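Local coordinates for beta-N-acetylglucosaminidase-like protein Glycoside hydrolase family 20 (Flavobacterium johnsoniae, PDB 6YHH) that probably removes terminal N-acetylhexosamine units from chitin-derived oligosaccharides, as a family 20 beta-N-acetylglucosaminidase, at residues G148-A153 with E447-T452; H156-D161 with A455-F460; V380-G385 with T406-G411; Y418-H423 with W465-A470. One frame throughout, in Å; residues are numbered along the deposited sequence. Where two conformers were deposited one is given.

From the N terminus, residues 148-153 on the first barrel strand and 156-161 just beyond it open two long loops. Their partners, 447-452 and 455-460, follow in the same order, so contacts 1 and 2 cross. Contact 1 closes the beta/alpha barrel by pairing its first strand with its last, and contact 2 ties together the segments that leave those two strands. The short loop of contact 3, a beta-alpha-beta unit, lies wholly within both and delivers Ser409 to the backbone of Glu447. Contact 4 begins after contact 3 has closed and crosses contacts 1 and 2, joining two helices of the layer around the barrel strands; His423 there hydrogen-bonds Gly411 O of contact 3.

Contact 1. Residues G148-A153 with E447-T452; sequences GLMLDA and EATMWT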
loop_
_atom_site.group_PDB
_atom_site.type_symbol
_atom_site.label_atom_id
_atom_site.label_comp_id
_atom_site.label_asym_id
_atom_site.label_seq_id
_atom_site.Cartn_x
_atom_site.Cartn_y
_atom_site.Cartn_z
ATOM N N GLY A 148 -13.978 3.745 19.015
ATOM C CA GLY A 148 -12.575 3.985 18.729
ATOM C C GLY A 148 -11.698 2.808 18.291
ATOM O O GLY A 148 -12.010 1.618 18.541
ATOM N N LEU A 149 -10.649 3.172 17.593
ATOM C CA LEU A 149 -9.480 2.286 17.368
ATOM C C LEU A 149 -8.258 3.007 17.928
ATOM O O LEU A 149 -8.038 4.162 17.572
ATOM C CB LEU A 149 -9.189 2.031 15.851
ATOM C CG LEU A 149 -7.983 1.160 15.504
ATOM C CD1 LEU A 149 -8.067 -0.273 15.974
ATOM C CD2 LEU A 149 -7.755 1.209 13.972
ATOM N N MET A 150 -7.459 2.267 18.701
ATOM C CA MET A 150 -6.138 2.686 19.129
ATOM C C MET A 150 -5.098 2.088 18.179
ATOM O O MET A 150 -5.086 0.890 17.978
ATOM C CB MET A 150 -5.820 2.277 20.534
ATOM C CG MET A 150 -4.561 2.955 21.034
ATOM S SD MET A 150 -3.747 2.060 22.356
ATOM C CE MET A 150 -3.076 0.821 21.238
ATOM N N LEU A 151 -4.214 2.918 17.657
ATOM C CA LEU A 151 -3.034 2.440 16.855
ATOM C C LEU A 151 -1.736 2.668 17.619
ATOM O O LEU A 151 -1.467 3.804 18.068
ATOM C CB LEU A 151 -2.953 3.178 15.530
ATOM C CG LEU A 151 -1.817 2.819 14.536
ATOM C CD1 LEU A 151 -2.263 3.042 13.063
ATOM C CD2 LEU A 151 -0.566 3.612 14.813
ATOM N N ASP A 152 -1.029 1.587 17.898
ATOM C CA ASP A 152 0.327 1.622 18.568
ATOM C C ASP A 152 1.363 1.909 17.519
ATOM O O ASP A 152 1.658 1.064 16.632
ATOM C CB ASP A 152 0.535 0.284 19.242
ATOM C CG ASP A 152 1.880 0.078 19.863
ATOM O OD1 ASP A 152 2.793 0.970 19.813
ATOM O OD2 ASP A 152 2.073 -1.057 20.385
ATOM N N ALA A 153 1.883 3.140 17.531
ATOM C CA ALA A 153 2.916 3.499 16.573
ATOM C C ALA A 153 4.344 3.318 17.146
ATOM O O ALA A 153 5.341 3.568 16.463
ATOM C CB ALA A 153 2.719 4.945 16.136
ATOM N N GLU A 447 -13.207 0.930 22.662
ATOM C CA GLU A 447 -12.157 1.052 21.715
ATOM C C GLU A 447 -11.377 -0.239 21.497
ATOM O O GLU A 447 -10.892 -0.830 22.463
ATOM C CB GLU A 447 -11.293 2.155 22.240
ATOM C CG GLU A 447 -10.132 2.511 21.466
ATOM C CD GLU A 447 -9.434 3.730 22.140
ATOM O OE1 GLU A 447 -8.321 3.522 22.654
ATOM O OE2 GLU A 447 -9.980 4.877 22.139
ATOM N N ALA A 448 -11.235 -0.591 20.234
ATOM C CA ALA A 448 -10.342 -1.720 19.819
ATOM C C ALA A 448 -8.918 -1.218 19.961
ATOM O O ALA A 448 -8.629 -0.056 19.547
ATOM C CB ALA A 448 -10.631 -2.134 18.399
ATOM N N THR A 449 -8.035 -2.041 20.517
ATOM C CA THR A 449 -6.650 -1.634 20.708
ATOM C C THR A 449 -5.700 -2.473 19.879
ATOM O O THR A 449 -5.473 -3.633 20.172
ATOM C CB THR A 449 -6.165 -1.715 22.164
ATOM O OG1 THR A 449 -6.304 -3.079 22.664
ATOM C CG2 THR A 449 -6.939 -0.770 23.048
ATOM N N MET A 450 -5.120 -1.887 18.845
ATOM C CA MET A 450 -4.111 -2.568 18.031
ATOM C C MET A 450 -2.695 -2.268 18.464
ATOM O O MET A 450 -2.019 -1.357 17.937
ATOM C CB MET A 450 -4.234 -2.282 16.545
ATOM C CG MET A 450 -3.334 -3.227 15.719
ATOM S SD MET A 450 -3.725 -4.970 15.964
ATOM C CE MET A 450 -2.145 -5.676 15.468
ATOM N N TRP A 451 -2.275 -2.988 19.487
ATOM C CA TRP A 451 -0.891 -3.064 19.938
ATOM C C TRP A 451 -0.033 -3.728 18.829
ATOM O O TRP A 451 -0.492 -4.661 18.173
ATOM C CB TRP A 451 -0.760 -3.783 21.222
ATOM C CG TRP A 451 -1.616 -3.236 22.310
ATOM C CD1 TRP A 451 -2.821 -3.713 22.725
ATOM C CD2 TRP A 451 -1.450 -1.977 22.963
ATOM N NE1 TRP A 451 -3.380 -2.868 23.683
ATOM C CE2 TRP A 451 -2.576 -1.777 23.793
ATOM C CE3 TRP A 451 -0.486 -1.007 22.907
ATOM C CZ2 TRP A 451 -2.673 -0.688 24.667
ATOM C CZ3 TRP A 451 -0.570 0.068 23.761
ATOM C CH2 TRP A 451 -1.642 0.238 24.612
ATOM N N THR A 452 1.178 -3.197 18.596
ATOM C CA THR A 452 1.956 -3.613 17.406
ATOM C C THR A 452 3.267 -4.333 17.639
ATOM O O THR A 452 4.072 -4.422 16.702
ATOM C CB THR A 452 2.118 -2.438 16.444
ATOM O OG1 THR A 452 2.805 -1.339 17.082
ATOM C CG2 THR A 452 0.832 -1.971 15.886
#
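The six-membered ring of Trp451 carries the methyl of Met150 on one face: CE stands 3.4 Å from the ring centroid, 3° off the normal, in a CH-pi contact. SD follows over the same face, 3.6 Å from Trp451 CH2, which makes this a Met-aromatic pair; the bend at chi3 (76°) of Met150 turns CE over the ring. At the indole edge, in its plane, Asp152 OD2 comes to 3.6 Å from Trp451 CE3. His181 meets the tryptophan edge-to-face, and the indole touches a bound Tris molecule, probably from the crystallisation liquor, which is consistent with a place in the active-site pocket near Glu317, the predicted proton donor. An alanine in place of Trp451 would take away the ring under Met150 CE and SD, and would probably loosen that side of the pocket. The backbones beneath are parallel strands, the first and last of the TIM barrel, and their pairing closes it. Met150 sits at the middle of this seam, its N giving a 2.7 Å bond almost along the C=O axis of Ala448 O and its O accepting from Met450 N. Where the strands end, Asp152 takes over: its OD2 receives Thr452 N at 2.9 Å from above the carboxylate plane while salt-bridging Arg155, and Thr452 OG1 donates to Asp152 O at 2.7 Å. Glu447 OE1 lies against Met150 CB but is hydrogen-bonded to His179.

Contact 2. Residues H156-D161 with A455-F460; sequences HFQPVD and ATPETF
The tight, buried part gathers round the side-chain amide of Gln158, which folds back at chi2 (-66°) between the two segments, and the ring of His156, whose CB lies 3.2 Å from Ala455 O. Gln158 NE2 donates to His156 O at 2.9 Å, from above the carbonyl plane, and makes a weak, longer bond to Ala455 O at 3.4 Å. The other end of the amide fares worse: OE1 is buried against Pro457 CA (3.3 Å) and the Phe460 ring, with no polar partner in the model. Amide and ring planes are 32° apart. An alanine in place of Gln158 would remove the donor to His156 O and the weak one to Ala455 O, and would probably let the two segments pack less firmly beside Phe460. These segments leave the first and last strands of the TIM barrel, and 455-460 is shaped by an ST motif, Thr456 OG1 accepting from Thr459 N at 3.1 Å while Thr459 OG1 accepts from Thr456 N. His156 lays one ring face over the Ala455-Thr456 peptide, its ND1 being hydrogen-bonded to Thr452 O. The partly exposed side is apolar instead: Pro159 CD meets Pro457 CG at 3.6 Å, the side chains crossing at about a right angle. Farther out, Asp161 packs on Asp161 of the second subunit.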
loop_
_atom_site.group_PDB
_atom_site.type_symbol
_atom_site.label_atom_id
_atom_site.label_comp_id
_atom_site.label_asym_id
_atom_site.label_seq_id
_atom_site.Cartn_x
_atom_site.Cartn_y
_atom_site.Cartn_z
ATOM N N HIS A 156 5.879 -1.220 16.521
ATOM C CA HIS A 156 6.189 -1.061 15.113
ATOM C C HIS A 156 5.582 0.224 14.605
ATOM O O HIS A 156 4.397 0.430 14.667
ATOM C CB HIS A 156 5.649 -2.182 14.200
ATOM C CG HIS A 156 6.456 -3.446 14.247
ATOM N ND1 HIS A 156 6.290 -4.388 15.235
ATOM C CD2 HIS A 156 7.474 -3.893 13.471
ATOM C CE1 HIS A 156 7.140 -5.385 15.038
ATOM N NE2 HIS A 156 7.860 -5.117 13.980
ATOM N N PHE A 157 6.463 1.081 14.114
ATOM C CA PHE A 157 6.064 2.341 13.538
ATOM C C PHE A 157 5.134 2.048 12.381
ATOM O O PHE A 157 5.412 1.148 11.520
ATOM C CB PHE A 157 7.254 3.188 13.149
ATOM C CG PHE A 157 6.896 4.488 12.475
ATOM C CD1 PHE A 157 6.345 5.521 13.242
ATOM C CD2 PHE A 157 7.146 4.721 11.115
ATOM C CE1 PHE A 157 5.961 6.707 12.691
ATOM C CE2 PHE A 157 6.765 5.942 10.559
ATOM C CZ PHE A 157 6.224 6.959 11.363
ATOM N N GLN A 158 4.071 2.831 12.311
ATOM C CA GLN A 158 3.099 2.724 11.228
ATOM C C GLN A 158 3.112 4.040 10.429
ATOM O O GLN A 158 2.638 5.088 10.914
ATOM C CB GLN A 158 1.725 2.453 11.741
ATOM C CG GLN A 158 1.633 1.275 12.703
ATOM C CD GLN A 158 1.947 -0.044 12.019
ATOM O OE1 GLN A 158 1.644 -0.252 10.882
ATOM N NE2 GLN A 158 2.599 -0.906 12.761
ATOM N N PRO A 159 3.629 3.985 9.211
ATOM C CA PRO A 159 3.777 5.228 8.419
ATOM C C PRO A 159 2.417 5.922 8.112
ATOM O O PRO A 159 1.332 5.362 8.270
ATOM C CB PRO A 159 4.424 4.740 7.124
ATOM C CG PRO A 159 5.255 3.623 7.561
ATOM C CD PRO A 159 4.270 2.876 8.497
ATOM N N VAL A 160 2.568 7.173 7.650
ATOM C CA VAL A 160 1.424 8.005 7.316
ATOM C C VAL A 160 0.417 7.266 6.492
ATOM O O VAL A 160 -0.812 7.397 6.743
ATOM C CB VAL A 160 1.900 9.288 6.627
ATOM C CG1 VAL A 160 0.748 9.987 5.950
ATOM C CG2 VAL A 160 2.650 10.160 7.601
ATOM N N ASP A 161 0.841 6.479 5.478
ATOM C CA ASP A 161 -0.142 5.797 4.627
ATOM C C ASP A 161 -1.040 4.814 5.397
ATOM O O ASP A 161 -2.220 4.633 5.076
ATOM C CB ASP A 161 0.489 5.101 3.407
ATOM C CG ASP A 161 1.507 4.033 3.779
ATOM O OD1 ASP A 161 2.427 4.321 4.458
ATOM O OD2 ASP A 161 1.354 2.915 3.289
ATOM N N ALA A 455 2.929 -6.821 14.667
ATOM C CA ALA A 455 2.330 -6.349 13.406
ATOM C C ALA A 455 3.186 -5.267 12.801
ATOM O O ALA A 455 3.336 -4.198 13.361
ATOM C CB ALA A 455 0.942 -5.877 13.630
ATOM N N THR A 456 3.621 -5.515 11.591
ATOM C CA THR A 456 4.373 -4.523 10.797
ATOM C C THR A 456 3.394 -3.704 10.017
ATOM O O THR A 456 2.216 -4.027 9.965
ATOM C CB THR A 456 5.270 -5.264 9.806
ATOM O OG1 THR A 456 4.424 -6.120 9.001
ATOM C CG2 THR A 456 6.322 -6.119 10.552
ATOM N N PRO A 457 3.875 -2.670 9.345
ATOM C CA PRO A 457 2.939 -1.967 8.423
ATOM C C PRO A 457 2.340 -2.865 7.384
ATOM O O PRO A 457 1.239 -2.581 6.903
ATOM C CB PRO A 457 3.848 -0.939 7.738
ATOM C CG PRO A 457 4.857 -0.689 8.799
ATOM C CD PRO A 457 5.162 -1.963 9.486
ATOM N N GLU A 458 3.048 -3.935 7.038
ATOM C CA GLU A 458 2.530 -4.924 6.067
ATOM C C GLU A 458 1.408 -5.761 6.602
ATOM O O GLU A 458 0.426 -6.098 5.900
ATOM C CB GLU A 458 3.667 -5.787 5.482
ATOM C CG GLU A 458 4.688 -4.926 4.692
ATOM C CD GLU A 458 5.676 -4.136 5.483
ATOM O OE1 GLU A 458 5.954 -4.439 6.658
ATOM O OE2 GLU A 458 6.007 -3.040 4.910
ATOM N N THR A 459 1.512 -6.194 7.843
ATOM C CA THR A 459 0.528 -7.100 8.393
ATOM C C THR A 459 -0.559 -6.418 9.289
ATOM O O THR A 459 -1.524 -7.080 9.645
ATOM C CB THR A 459 1.100 -8.281 9.216
ATOM O OG1 THR A 459 1.815 -7.780 10.346
ATOM C CG2 THR A 459 2.077 -9.051 8.398
ATOM N N PHE A 460 -0.384 -5.131 9.567
ATOM C CA PHE A 460 -1.267 -4.327 10.428
ATOM C C PHE A 460 -2.748 -4.508 10.062
ATOM O O PHE A 460 -3.572 -4.936 10.887
ATOM C CB PHE A 460 -0.926 -2.846 10.296
ATOM C CG PHE A 460 -1.692 -1.984 11.246
ATOM C CD1 PHE A 460 -1.208 -1.779 12.524
ATOM C CD2 PHE A 460 -2.854 -1.326 10.869
ATOM C CE1 PHE A 460 -1.872 -1.045 13.465
ATOM C CE2 PHE A 460 -3.554 -0.563 11.771
ATOM C CZ PHE A 460 -3.058 -0.368 13.070
#

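Contact 3. Residues V380-G385 with T406-G411; sequences VHSWRG and TVLSNG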
loop_
_atom_site.group_PDB
_atom_site.type_symbol
_atom_site.label_atom_id
_atom_site.label_comp_id
_atom_site.label_asym_id
_atom_site.label_seq_id
_atom_site.Cartn_x
_atom_site.Cartn_y
_atom_site.Cartn_z
ATOM N N VAL A 380 -11.391 7.470 32.547
ATOM C CA VAL A 380 -10.728 6.246 32.977
ATOM C C VAL A 380 -10.821 5.258 31.813
ATOM O O VAL A 380 -11.933 5.012 31.328
ATOM C CB VAL A 380 -11.380 5.666 34.247
ATOM C CG1 VAL A 380 -10.854 4.249 34.608
ATOM C CG2 VAL A 380 -11.064 6.591 35.382
ATOM N N HIS A 381 -9.685 4.683 31.408
ATOM C CA HIS A 381 -9.659 3.755 30.302
ATOM C C HIS A 381 -9.525 2.340 30.874
ATOM O O HIS A 381 -8.466 1.929 31.327
ATOM C CB HIS A 381 -8.518 4.151 29.354
ATOM C CG HIS A 381 -8.660 3.596 27.985
ATOM N ND1 HIS A 381 -7.879 4.048 26.955
ATOM C CD2 HIS A 381 -9.472 2.627 27.467
ATOM C CE1 HIS A 381 -8.206 3.413 25.845
ATOM N NE2 HIS A 381 -9.148 2.520 26.120
ATOM N N SER A 382 -10.650 1.609 30.870
ATOM C CA SER A 382 -10.740 0.294 31.432
ATOM C C SER A 382 -10.207 -0.766 30.469
ATOM O O SER A 382 -10.800 -0.997 29.405
ATOM C CB SER A 382 -12.219 -0.007 31.759
ATOM O OG SER A 382 -12.391 -1.315 32.293
ATOM N N TRP A 383 -9.162 -1.467 30.897
ATOM C CA TRP A 383 -8.448 -2.430 30.057
ATOM C C TRP A 383 -8.116 -3.779 30.670
ATOM O O TRP A 383 -7.934 -4.788 29.885
ATOM C CB TRP A 383 -7.177 -1.804 29.515
ATOM C CG TRP A 383 -6.043 -1.739 30.487
ATOM C CD1 TRP A 383 -5.781 -0.742 31.335
ATOM C CD2 TRP A 383 -4.950 -2.676 30.618
ATOM N NE1 TRP A 383 -4.611 -0.967 32.037
ATOM C CE2 TRP A 383 -4.067 -2.148 31.612
ATOM C CE3 TRP A 383 -4.643 -3.913 30.036
ATOM C CZ2 TRP A 383 -2.916 -2.817 32.009
ATOM C CZ3 TRP A 383 -3.477 -4.546 30.405
ATOM C CH2 TRP A 383 -2.654 -4.024 31.424
ATOM N N ARG A 384 -8.130 -3.879 31.996
ATOM C CA ARG A 384 -7.747 -5.122 32.670
ATOM C C ARG A 384 -8.899 -6.054 32.868
ATOM O O ARG A 384 -10.026 -5.639 33.112
ATOM C CB ARG A 384 -7.017 -4.768 33.958
ATOM C CG ARG A 384 -5.774 -3.948 33.713
ATOM C CD ARG A 384 -5.150 -3.468 34.979
ATOM N NE ARG A 384 -4.689 -4.583 35.697
ATOM C CZ ARG A 384 -4.679 -4.559 37.013
ATOM N NH1 ARG A 384 -5.160 -3.467 37.652
ATOM N NH2 ARG A 384 -4.219 -5.615 37.667
ATOM N N GLY A 385 -8.593 -7.335 32.820
ATOM C CA GLY A 385 -9.586 -8.381 32.895
ATOM C C GLY A 385 -8.890 -9.692 33.243
ATOM O O GLY A 385 -7.871 -9.703 33.920
ATOM N N THR A 406 -15.908 6.693 31.523
ATOM C CA THR A 406 -15.062 5.523 31.221
ATOM C C THR A 406 -15.198 5.085 29.763
ATOM O O THR A 406 -16.242 5.187 29.210
ATOM C CB THR A 406 -15.417 4.373 32.185
ATOM O OG1 THR A 406 -15.157 4.815 33.549
ATOM C CG2 THR A 406 -14.554 3.222 32.038
ATOM N N VAL A 407 -14.126 4.501 29.241
ATOM C CA VAL A 407 -14.114 3.860 27.926
ATOM C C VAL A 407 -13.608 2.455 28.127
ATOM O O VAL A 407 -12.625 2.253 28.846
ATOM C CB VAL A 407 -13.110 4.621 26.965
ATOM C CG1 VAL A 407 -12.955 3.887 25.630
ATOM C CG2 VAL A 407 -13.597 6.032 26.684
ATOM N N LEU A 408 -14.293 1.476 27.515
ATOM C CA LEU A 408 -13.949 0.077 27.640
ATOM C C LEU A 408 -13.034 -0.337 26.469
ATOM O O LEU A 408 -13.397 -0.255 25.284
ATOM C CB LEU A 408 -15.160 -0.790 27.666
ATOM C CG LEU A 408 -14.839 -2.241 27.972
ATOM C CD1 LEU A 408 -14.203 -2.458 29.333
ATOM C CD2 LEU A 408 -15.972 -3.254 27.774
ATOM N N SER A 409 -11.834 -0.796 26.800
ATOM C CA SER A 409 -10.989 -1.580 25.857
ATOM C C SER A 409 -10.782 -3.051 26.223
ATOM O O SER A 409 -10.501 -3.850 25.309
ATOM C CB SER A 409 -9.628 -0.901 25.538
ATOM O OG SER A 409 -9.889 0.232 24.730
ATOM N N ASN A 410 -10.918 -3.413 27.492
ATOM C CA ASN A 410 -10.876 -4.817 27.860
ATOM C C ASN A 410 -11.878 -5.611 27.002
ATOM O O ASN A 410 -13.030 -5.139 26.836
ATOM C CB ASN A 410 -11.310 -5.023 29.328
ATOM C CG ASN A 410 -11.136 -6.467 29.762
ATOM O OD1 ASN A 410 -12.114 -7.250 29.844
ATOM N ND2 ASN A 410 -9.861 -6.884 29.822
ATOM N N GLY A 411 -11.427 -6.734 26.443
ATOM C CA GLY A 411 -12.245 -7.582 25.560
ATOM C C GLY A 411 -12.260 -7.160 24.099
ATOM O O GLY A 411 -12.894 -7.805 23.259
#
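Ser382 O is gripped twice, by Ser409 N at 2.8 Å almost along the C=O axis and by Asn410 N at 3.1 Å on a lone pair, and it is here that segment 406-411 turns out of its strand. Before this point the two strands run parallel, with Val407 N bonded to Val380 O and Ser382 N to Val407 O. Just beyond it, Asn410 extends its side chain with CG anti to the backbone N (chi1 -174°), so that ND2 reaches Trp383 O at 2.8 Å; the acceptor lies in the amide plane, although the amide itself approaches from above the carbonyl plane. On the face shared with Val407, His381 NE2 gives a 2.8 Å bond to Ser409 OG within its ring plane. One face of the Trp383 indole carries Arg384 CG, 3.2 Å above its plane.

A second shell fixes these groups. Ser409 OG is also hydrogen-bonded to Glu447 O on the last barrel strand, His381 stacks on Trp366, and Ser382 OG bonds Ser395 OG on helix 394-401, the crossover helix of this beta-alpha-beta unit of the TIM barrel. Glu367 OE1 takes both Trp383 N and Arg384 N and Glu368 holds Trp383 NE1, while the side chain of Trp383 comes within about 4 Å (nearest atoms) of that of Glu317, the predicted proton donor.

With NE2 donating to Ser409 and ND1 hydrogen-bonded to His312 NE2, His381 belongs to a buried polar chain that ends at Glu447 O, and the nearby Glu447 carboxylate would probably polarise its imidazole.

Contact 4. Residues Y418-H423 with W465-A470; sequences YPVASH and WPRTAA
Arg467 carries this contact along its whole length. CB sets out toward segment 418-423 and lies 4.2 Å from Val420 CG2. With CG anti to the carbonyl carbon (chi1 -65°), the aliphatic part slides past Val420: CG packs 3.8 Å from Val420 CB and nearly as close to its CG2. CD comes next, 3.6 Å from Tyr418 O. A bend at chi3 (-65°) then turns the guanidinium so that NH1 donates to that same Tyr418 O at 2.9 Å, on a lone pair in the carbonyl plane, though the N-H...O angle of 142° is not straight and the oxygen is tilted from the guanidinium plane. NH1 also donates to a water at 2.9 Å, which accepts from Tyr418 N at 2.8 Å and is hydrogen-bonded to His423 NE2, lying in that imidazole's plane. The water thus links three groups, His423 NE2 and Arg467 NH1 themselves standing 3.7 Å apart; on its other side His423 ND1 is hydrogen-bonded to Gly411 O. At the other tip, Arg467 NH2 is held by the carbonyls of Arg463 and Ile414. Carbonyl oxygens and a water therefore grip the guanidinium and fix its rotation.

One helical turn beyond Arg467, Ala470 CB meets Val420 CG2 at 3.6 Å. Helix 467-476 starts just after the cis-proline Pro466 and rests on Ala448 of the last strand through Thr468 and Ile471. Its packing against helix 420-424 belongs to the outer helical layer of a TIM barrel, joining the segments that follow the last two strands.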
loop_
_atom_site.group_PDB
_atom_site.type_symbol
_atom_site.label_atom_id
_atom_site.label_comp_id
_atom_site.label_asym_id
_atom_site.label_seq_id
_atom_site.Cartn_x
_atom_site.Cartn_y
_atom_site.Cartn_z
ATOM N N TYR A 418 -7.598 -13.300 19.130
ATOM C CA TYR A 418 -8.832 -14.068 19.550
ATOM C C TYR A 418 -9.884 -14.094 18.455
ATOM O O TYR A 418 -9.945 -13.265 17.549
ATOM C CB TYR A 418 -9.386 -13.426 20.821
ATOM C CG TYR A 418 -8.492 -13.341 22.037
ATOM C CD1 TYR A 418 -7.720 -14.382 22.434
ATOM C CD2 TYR A 418 -8.498 -12.211 22.845
ATOM C CE1 TYR A 418 -6.960 -14.350 23.563
ATOM C CE2 TYR A 418 -7.741 -12.152 23.993
ATOM C CZ TYR A 418 -6.967 -13.205 24.352
ATOM O OH TYR A 418 -6.209 -13.175 25.526
ATOM N N PRO A 419 -10.792 -15.090 18.546
ATOM C CA PRO A 419 -11.879 -15.163 17.568
ATOM C C PRO A 419 -12.783 -13.939 17.597
ATOM O O PRO A 419 -12.981 -13.340 18.690
ATOM C CB PRO A 419 -12.664 -16.405 18.020
ATOM C CG PRO A 419 -11.747 -17.130 18.936
ATOM C CD PRO A 419 -10.862 -16.092 19.604
ATOM N N VAL A 420 -13.343 -13.605 16.435
ATOM C CA VAL A 420 -14.198 -12.438 16.293
ATOM C C VAL A 420 -15.350 -12.440 17.317
ATOM O O VAL A 420 -15.713 -11.404 17.834
ATOM C CB VAL A 420 -14.653 -12.183 14.874
ATOM C CG1 VAL A 420 -15.659 -13.305 14.414
ATOM C CG2 VAL A 420 -15.278 -10.834 14.693
ATOM N N ALA A 421 -15.958 -13.602 17.581
ATOM C CA ALA A 421 -17.103 -13.587 18.498
ATOM C C ALA A 421 -16.768 -13.131 19.893
ATOM O O ALA A 421 -17.606 -12.527 20.516
ATOM C CB ALA A 421 -17.716 -14.976 18.553
ATOM N N SER A 422 -15.529 -13.351 20.370
ATOM C CA SER A 422 -15.161 -12.842 21.690
ATOM C C SER A 422 -15.209 -11.302 21.715
ATOM O O SER A 422 -15.624 -10.732 22.721
ATOM C CB SER A 422 -13.772 -13.300 22.129
ATOM O OG SER A 422 -12.814 -12.660 21.327
ATOM N N HIS A 423 -14.839 -10.642 20.627
ATOM C CA HIS A 423 -14.940 -9.210 20.547
ATOM C C HIS A 423 -16.378 -8.683 20.285
ATOM O O HIS A 423 -16.789 -7.693 20.872
ATOM C CB HIS A 423 -13.942 -8.688 19.465
ATOM C CG HIS A 423 -12.563 -9.107 19.722
ATOM N ND1 HIS A 423 -11.912 -8.824 20.897
ATOM C CD2 HIS A 423 -11.652 -9.704 18.916
ATOM C CE1 HIS A 423 -10.682 -9.306 20.833
ATOM N NE2 HIS A 423 -10.509 -9.847 19.650
ATOM N N TRP A 465 -8.539 -5.765 10.647
ATOM C CA TRP A 465 -9.740 -5.992 9.787
ATOM C C TRP A 465 -9.779 -7.417 9.347
ATOM O O TRP A 465 -8.729 -7.986 8.961
ATOM C CB TRP A 465 -9.685 -5.058 8.569
ATOM C CG TRP A 465 -9.497 -3.595 8.987
ATOM C CD1 TRP A 465 -8.333 -2.823 8.911
ATOM C CD2 TRP A 465 -10.486 -2.747 9.607
ATOM N NE1 TRP A 465 -8.571 -1.580 9.474
ATOM C CE2 TRP A 465 -9.881 -1.516 9.894
ATOM C CE3 TRP A 465 -11.846 -2.954 10.013
ATOM C CZ2 TRP A 465 -10.547 -0.501 10.548
ATOM C CZ3 TRP A 465 -12.520 -1.920 10.625
ATOM C CH2 TRP A 465 -11.845 -0.689 10.917
ATOM N N PRO A 466 -10.978 -8.057 9.329
ATOM C CA PRO A 466 -12.252 -7.410 9.532
ATOM C C PRO A 466 -12.791 -7.450 10.951
ATOM O O PRO A 466 -13.932 -6.989 11.191
ATOM C CB PRO A 466 -13.184 -8.207 8.626
ATOM C CG PRO A 466 -12.629 -9.608 8.776
ATOM C CD PRO A 466 -11.122 -9.417 8.834
ATOM N N ARG A 467 -12.060 -7.926 11.931
ATOM C CA ARG A 467 -12.596 -8.006 13.272
ATOM C C ARG A 467 -13.039 -6.682 13.862
ATOM O O ARG A 467 -14.043 -6.645 14.625
ATOM C CB ARG A 467 -11.701 -8.772 14.261
ATOM C CG ARG A 467 -11.524 -10.267 13.930
ATOM C CD ARG A 467 -10.587 -11.092 14.816
ATOM N NE ARG A 467 -9.231 -10.541 14.613
ATOM C CZ ARG A 467 -8.334 -10.367 15.543
ATOM N NH1 ARG A 467 -8.493 -10.855 16.749
ATOM N NH2 ARG A 467 -7.238 -9.676 15.241
ATOM N N THR A 468 -12.334 -5.591 13.585
ATOM C CA THR A 468 -12.726 -4.307 14.107
ATOM C C THR A 468 -14.082 -3.819 13.537
ATOM O O THR A 468 -14.742 -3.002 14.143
ATOM C CB THR A 468 -11.589 -3.310 13.931
ATOM O OG1 THR A 468 -10.466 -3.887 14.650
ATOM C CG2 THR A 468 -11.947 -1.946 14.473
ATOM N N ALA A 469 -14.471 -4.378 12.389
ATOM C CA ALA A 469 -15.802 -4.059 11.801
ATOM C C ALA A 469 -16.917 -4.623 12.641
ATOM O O ALA A 469 -17.933 -3.957 12.838
ATOM C CB ALA A 469 -15.881 -4.429 10.342
ATOM N N ALA A 470 -16.712 -5.821 13.222
ATOM C CA ALA A 470 -17.660 -6.382 14.180
ATOM C C ALA A 470 -17.706 -5.566 15.482
ATOM O O ALA A 470 -18.753 -5.333 16.034
ATOM C CB ALA A 470 -17.359 -7.849 14.420
HETATM O O HOH W 1 -7.858 -10.593 19.598
#